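Local structure of chromosome partition protein Smc (Pyrococcus yayanosii, 5XEI) at residues D147-R159 against E419-F433. The protein probably acts in chromosome condensation and partitioning as an SMC-family ATPase that binds DNA, this construct being its head domain with adjoining coiled coil. Numbering follows the deposited sequence.
Sequences DITKFIKMSPLER and EAMSGGEKALTALAF
Ile148, Phe151 and Ile152 pack against Lys426, Ala430 and Phe433, joining the helix just after the Q-loop of the ABC-type ATPase head to the helix that begins in the signature motif, the Ser-Gly-Gly-Glu of residues 422-425. The helix axes run nearly at right angles (81°), with a closest approach of 10.0 Å. The tight part is apolar. Ile148 splits its two branches between neighbouring residues of the second helix, CG2 against Lys426 CG at 3.6 Å and CD1 toward Ala427 CB, while Ile152 crosses the aliphatic stem of Lys426 at a slant, CG1 against its CG and CD. Because Phe151 CG stands anti to the backbone N (chi1 164°), the ring is brought against the small Ala430, CE1 lying 3.7 Å from Ala430 CB. Its far end meets Phe433 rim to rim, neither ring covering the other's face; the centroids are 5.6 Å apart and the planes 24° from parallel. With only an alanine methyl at Phe151, a gap would probably open beside Ala430 and Phe433 would lose this aromatic neighbour. Helix 321-383 backs the signature helix elsewhere, through Phe380 on Thr429.

The polar margins fit more loosely. The Lys426 chain bends at chi3, and NZ makes a weak bond to Ser422 O but stays 3.9 Å from Thr149 OG1. Glu419 OE1 sits 3.4 Å from both Ile152 O and Met154 O, acceptors that cannot bond it, and 4.4 Å from Arg159 NH1, an opposite charge too distant to pair. That buried guanidinium instead braces its own segment: NH1 donates to Phe151 O, with the oxygen lying in the guanidinium plane.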
loop_
_atom_site.group_PDB
_atom_site.type_symbol
_atom_site.label_atom_id
_atom_site.label_comp_id
_atom_site.label_asym_id
_atom_site.label_seq_id
_atom_site.Cartn_x
_atom_site.Cartn_y
_atom_site.Cartn_z
ATOM N N ASP A 147 32.259 1.553 -9.732
ATOM C CA ASP A 147 30.840 1.890 -9.823
ATOM C C ASP A 147 30.459 2.327 -11.237
ATOM O O ASP A 147 29.377 1.972 -11.723
ATOM C CB ASP A 147 30.477 2.978 -8.809
ATOM C CG ASP A 147 30.009 2.408 -7.479
ATOM O OD1 ASP A 147 28.883 1.854 -7.437
ATOM O OD2 ASP A 147 30.745 2.535 -6.468
ATOM N N ILE A 148 31.328 3.095 -11.914
ATOM C CA ILE A 148 31.031 3.516 -13.286
ATOM C C ILE A 148 30.845 2.304 -14.186
ATOM O O ILE A 148 29.920 2.253 -15.003
ATOM C CB ILE A 148 32.137 4.435 -13.836
ATOM C CG1 ILE A 148 32.250 5.710 -13.012
ATOM C CG2 ILE A 148 31.868 4.765 -15.299
ATOM C CD1 ILE A 148 33.320 6.636 -13.515
ATOM N N THR A 149 31.724 1.316 -14.057
ATOM C CA THR A 149 31.571 0.108 -14.855
ATOM C C THR A 149 30.311 -0.657 -14.461
ATOM O O THR A 149 29.606 -1.179 -15.329
ATOM C CB THR A 149 32.823 -0.760 -14.723
ATOM O OG1 THR A 149 33.954 -0.044 -15.254
ATOM C CG2 THR A 149 32.635 -2.094 -15.461
ATOM N N LYS A 150 29.994 -0.713 -13.163
ATOM C CA LYS A 150 28.746 -1.346 -12.742
ATOM C C LYS A 150 27.536 -0.624 -13.317
ATOM O O LYS A 150 26.525 -1.258 -13.643
ATOM C CB LYS A 150 28.652 -1.380 -11.217
ATOM C CG LYS A 150 29.713 -2.243 -10.575
ATOM C CD LYS A 150 29.150 -3.151 -9.495
ATOM C CE LYS A 150 30.222 -4.138 -9.038
ATOM N NZ LYS A 150 31.585 -3.503 -8.978
ATOM N N PHE A 151 27.628 0.701 -13.439
ATOM C CA PHE A 151 26.518 1.519 -13.909
ATOM C C PHE A 151 26.319 1.389 -15.416
ATOM O O PHE A 151 25.207 1.615 -15.922
ATOM C CB PHE A 151 26.780 2.972 -13.508
ATOM C CG PHE A 151 25.931 3.977 -14.237
ATOM C CD1 PHE A 151 26.469 4.756 -15.242
ATOM C CD2 PHE A 151 24.595 4.141 -13.911
ATOM C CE1 PHE A 151 25.692 5.684 -15.901
ATOM C CE2 PHE A 151 23.815 5.065 -14.577
ATOM C CZ PHE A 151 24.365 5.837 -15.568
ATOM N N ILE A 152 27.385 1.018 -16.130
ATOM C CA ILE A 152 27.364 0.872 -17.581
ATOM C C ILE A 152 26.773 -0.476 -17.981
ATOM O O ILE A 152 25.981 -0.566 -18.927
ATOM C CB ILE A 152 28.796 1.058 -18.116
ATOM C CG1 ILE A 152 29.283 2.484 -17.839
ATOM C CG2 ILE A 152 28.902 0.683 -19.584
ATOM C CD1 ILE A 152 28.355 3.593 -18.260
ATOM N N LYS A 153 27.145 -1.539 -17.267
ATOM C CA LYS A 153 26.522 -2.844 -17.439
ATOM C C LYS A 153 25.092 -2.881 -16.905
ATOM O O LYS A 153 24.413 -3.905 -17.046
ATOM C CB LYS A 153 27.374 -3.917 -16.742
ATOM C CG LYS A 153 28.888 -3.701 -16.862
ATOM C CD LYS A 153 29.645 -4.938 -17.341
ATOM C CE LYS A 153 31.159 -4.702 -17.328
ATOM N NZ LYS A 153 31.954 -5.971 -17.403
ATOM N N MET A 154 24.623 -1.793 -16.298
ATOM C CA MET A 154 23.315 -1.784 -15.655
ATOM C C MET A 154 22.209 -1.830 -16.705
ATOM O O MET A 154 22.262 -1.110 -17.706
ATOM C CB MET A 154 23.187 -0.537 -14.784
ATOM C CG MET A 154 22.008 -0.541 -13.873
ATOM S SD MET A 154 22.205 0.716 -12.599
ATOM C CE MET A 154 21.745 2.205 -13.468
ATOM N N SER A 155 21.216 -2.691 -16.483
ATOM C CA SER A 155 20.113 -2.843 -17.427
ATOM C C SER A 155 19.259 -1.574 -17.485
ATOM O O SER A 155 19.296 -0.747 -16.566
ATOM C CB SER A 155 19.233 -4.024 -17.023
ATOM O OG SER A 155 18.161 -3.590 -16.198
ATOM N N PRO A 156 18.473 -1.394 -18.558
ATOM C CA PRO A 156 17.509 -0.280 -18.544
ATOM C C PRO A 156 16.495 -0.448 -17.434
ATOM O O PRO A 156 16.264 0.490 -16.654
ATOM C CB PRO A 156 16.850 -0.344 -19.929
ATOM C CG PRO A 156 17.702 -1.229 -20.734
ATOM C CD PRO A 156 18.344 -2.198 -19.782
ATOM N N LEU A 157 15.898 -1.643 -17.332
ATOM C CA LEU A 157 14.960 -1.923 -16.253
ATOM C C LEU A 157 15.567 -1.615 -14.894
ATOM O O LEU A 157 14.861 -1.149 -14.008
ATOM C CB LEU A 157 14.469 -3.371 -16.317
ATOM C CG LEU A 157 12.997 -3.484 -16.743
ATOM C CD1 LEU A 157 12.543 -4.915 -17.034
ATOM C CD2 LEU A 157 12.096 -2.856 -15.700
ATOM N N GLU A 158 16.875 -1.827 -14.715
ATOM C CA GLU A 158 17.510 -1.498 -13.434
ATOM C C GLU A 158 17.697 0.011 -13.222
ATOM O O GLU A 158 17.894 0.454 -12.083
ATOM C CB GLU A 158 18.863 -2.215 -13.335
ATOM C CG GLU A 158 18.786 -3.741 -13.127
ATOM C CD GLU A 158 20.167 -4.423 -13.136
ATOM O OE1 GLU A 158 20.226 -5.661 -13.336
ATOM O OE2 GLU A 158 21.186 -3.715 -12.962
ATOM N N ARG A 159 17.644 0.807 -14.292
ATOM C CA ARG A 159 17.903 2.239 -14.214
ATOM C C ARG A 159 16.666 3.052 -13.817
ATOM O O ARG A 159 16.790 4.050 -13.091
ATOM C CB ARG A 159 18.456 2.712 -15.561
ATOM C CG ARG A 159 19.352 3.927 -15.488
ATOM C CD ARG A 159 20.182 4.093 -16.775
ATOM N NE ARG A 159 21.376 3.238 -16.831
ATOM C CZ ARG A 159 21.565 2.235 -17.687
ATOM N NH1 ARG A 159 22.698 1.542 -17.629
ATOM N NH2 ARG A 159 20.641 1.929 -18.603
ATOM N N GLU A 419 25.452 0.615 -22.864
ATOM C CA GLU A 419 26.029 -0.729 -22.896
ATOM C C GLU A 419 27.433 -0.735 -23.489
ATOM O O GLU A 419 28.350 -1.366 -22.947
ATOM C CB GLU A 419 25.134 -1.653 -23.718
ATOM C CG GLU A 419 24.062 -2.351 -22.942
ATOM C CD GLU A 419 23.194 -1.384 -22.182
ATOM O OE1 GLU A 419 23.344 -1.328 -20.938
ATOM O OE2 GLU A 419 22.394 -0.663 -22.828
ATOM N N ALA A 420 27.623 -0.032 -24.598
ATOM C CA ALA A 420 28.851 -0.128 -25.361
ATOM C C ALA A 420 29.812 1.015 -25.086
ATOM O O ALA A 420 30.702 1.259 -25.904
ATOM C CB ALA A 420 28.530 -0.195 -26.852
ATOM N N MET A 421 29.653 1.738 -23.975
ATOM C CA MET A 421 30.645 2.749 -23.632
ATOM C C MET A 421 31.870 2.074 -23.052
ATOM O O MET A 421 31.759 1.078 -22.328
ATOM C CB MET A 421 30.127 3.769 -22.624
ATOM C CG MET A 421 28.683 4.077 -22.750
ATOM S SD MET A 421 28.335 5.214 -24.074
ATOM C CE MET A 421 28.616 6.748 -23.243
ATOM N N SER A 422 33.038 2.635 -23.364
ATOM C CA SER A 422 34.291 2.002 -22.986
ATOM C C SER A 422 35.263 3.006 -22.374
ATOM O O SER A 422 35.522 2.950 -21.167
ATOM C CB SER A 422 34.906 1.307 -24.199
ATOM O OG SER A 422 35.061 2.220 -25.271
ATOM N N GLY A 423 35.807 3.923 -23.176
ATOM C CA GLY A 423 36.825 4.830 -22.673
ATOM C C GLY A 423 36.310 5.815 -21.638
ATOM O O GLY A 423 35.290 5.574 -20.986
ATOM N N GLY A 424 37.003 6.943 -21.476
ATOM C CA GLY A 424 36.477 7.993 -20.623
ATOM C C GLY A 424 35.149 8.559 -21.087
ATOM O O GLY A 424 34.577 9.402 -20.389
ATOM N N GLU A 425 34.655 8.139 -22.250
ATOM C CA GLU A 425 33.300 8.503 -22.654
ATOM C C GLU A 425 32.279 7.905 -21.700
ATOM O O GLU A 425 31.307 8.563 -21.299
ATOM C CB GLU A 425 33.045 8.024 -24.082
ATOM C CG GLU A 425 31.620 8.210 -24.571
ATOM C CD GLU A 425 31.246 7.194 -25.640
ATOM O OE1 GLU A 425 32.119 6.365 -26.007
ATOM O OE2 GLU A 425 30.081 7.231 -26.113
ATOM N N LYS A 426 32.478 6.643 -21.351
ATOM C CA LYS A 426 31.754 5.983 -20.281
ATOM C C LYS A 426 31.701 6.851 -19.024
ATOM O O LYS A 426 30.666 6.934 -18.360
ATOM C CB LYS A 426 32.428 4.634 -20.042
ATOM C CG LYS A 426 32.093 3.926 -18.779
ATOM C CD LYS A 426 32.548 2.467 -18.870
ATOM C CE LYS A 426 34.007 2.274 -18.458
ATOM N NZ LYS A 426 34.559 1.000 -19.011
ATOM N N ALA A 427 32.789 7.538 -18.700
ATOM C CA ALA A 427 32.813 8.281 -17.444
ATOM C C ALA A 427 32.087 9.612 -17.577
ATOM O O ALA A 427 31.279 9.974 -16.716
ATOM C CB ALA A 427 34.256 8.500 -16.972
ATOM N N LEU A 428 32.373 10.356 -18.652
ATOM C CA LEU A 428 31.700 11.633 -18.876
ATOM C C LEU A 428 30.194 11.464 -18.987
ATOM O O LEU A 428 29.431 12.337 -18.559
ATOM C CB LEU A 428 32.240 12.297 -20.139
ATOM C CG LEU A 428 33.647 12.870 -20.005
ATOM C CD1 LEU A 428 34.031 13.567 -21.272
ATOM C CD2 LEU A 428 33.727 13.815 -18.818
ATOM N N THR A 429 29.751 10.352 -19.564
ATOM C CA THR A 429 28.330 10.072 -19.635
ATOM C C THR A 429 27.757 9.811 -18.254
ATOM O O THR A 429 26.754 10.417 -17.864
ATOM C CB THR A 429 28.098 8.889 -20.564
ATOM O OG1 THR A 429 28.184 9.353 -21.911
ATOM C CG2 THR A 429 26.735 8.254 -20.328
ATOM N N ALA A 430 28.385 8.910 -17.496
ATOM C CA ALA A 430 27.893 8.612 -16.158
ATOM C C ALA A 430 27.772 9.889 -15.356
ATOM O O ALA A 430 26.833 10.051 -14.571
ATOM C CB ALA A 430 28.816 7.618 -15.451
ATOM N N LEU A 431 28.669 10.842 -15.599
ATOM C CA LEU A 431 28.664 12.061 -14.801
ATOM C C LEU A 431 27.610 13.048 -15.267
ATOM O O LEU A 431 27.067 13.802 -14.440
ATOM C CB LEU A 431 30.046 12.713 -14.815
ATOM C CG LEU A 431 31.046 12.026 -13.878
ATOM C CD1 LEU A 431 32.366 11.967 -14.525
ATOM C CD2 LEU A 431 31.160 12.732 -12.542
ATOM N N ALA A 432 27.297 13.059 -16.570
ATOM C CA ALA A 432 26.163 13.857 -17.026
ATOM C C ALA A 432 24.885 13.370 -16.366
ATOM O O ALA A 432 24.135 14.158 -15.777
ATOM C CB ALA A 432 26.038 13.817 -18.549
ATOM N N PHE A 433 24.651 12.059 -16.410
ATOM C CA PHE A 433 23.506 11.487 -15.720
ATOM C C PHE A 433 23.464 11.930 -14.268
ATOM O O PHE A 433 22.473 12.504 -13.814
ATOM C CB PHE A 433 23.549 9.967 -15.796
ATOM C CG PHE A 433 22.234 9.326 -15.502
ATOM C CD1 PHE A 433 21.069 9.835 -16.054
ATOM C CD2 PHE A 433 22.151 8.206 -14.699
ATOM C CE1 PHE A 433 19.851 9.242 -15.801
ATOM C CE2 PHE A 433 20.926 7.596 -14.446
ATOM C CZ PHE A 433 19.785 8.117 -14.994
#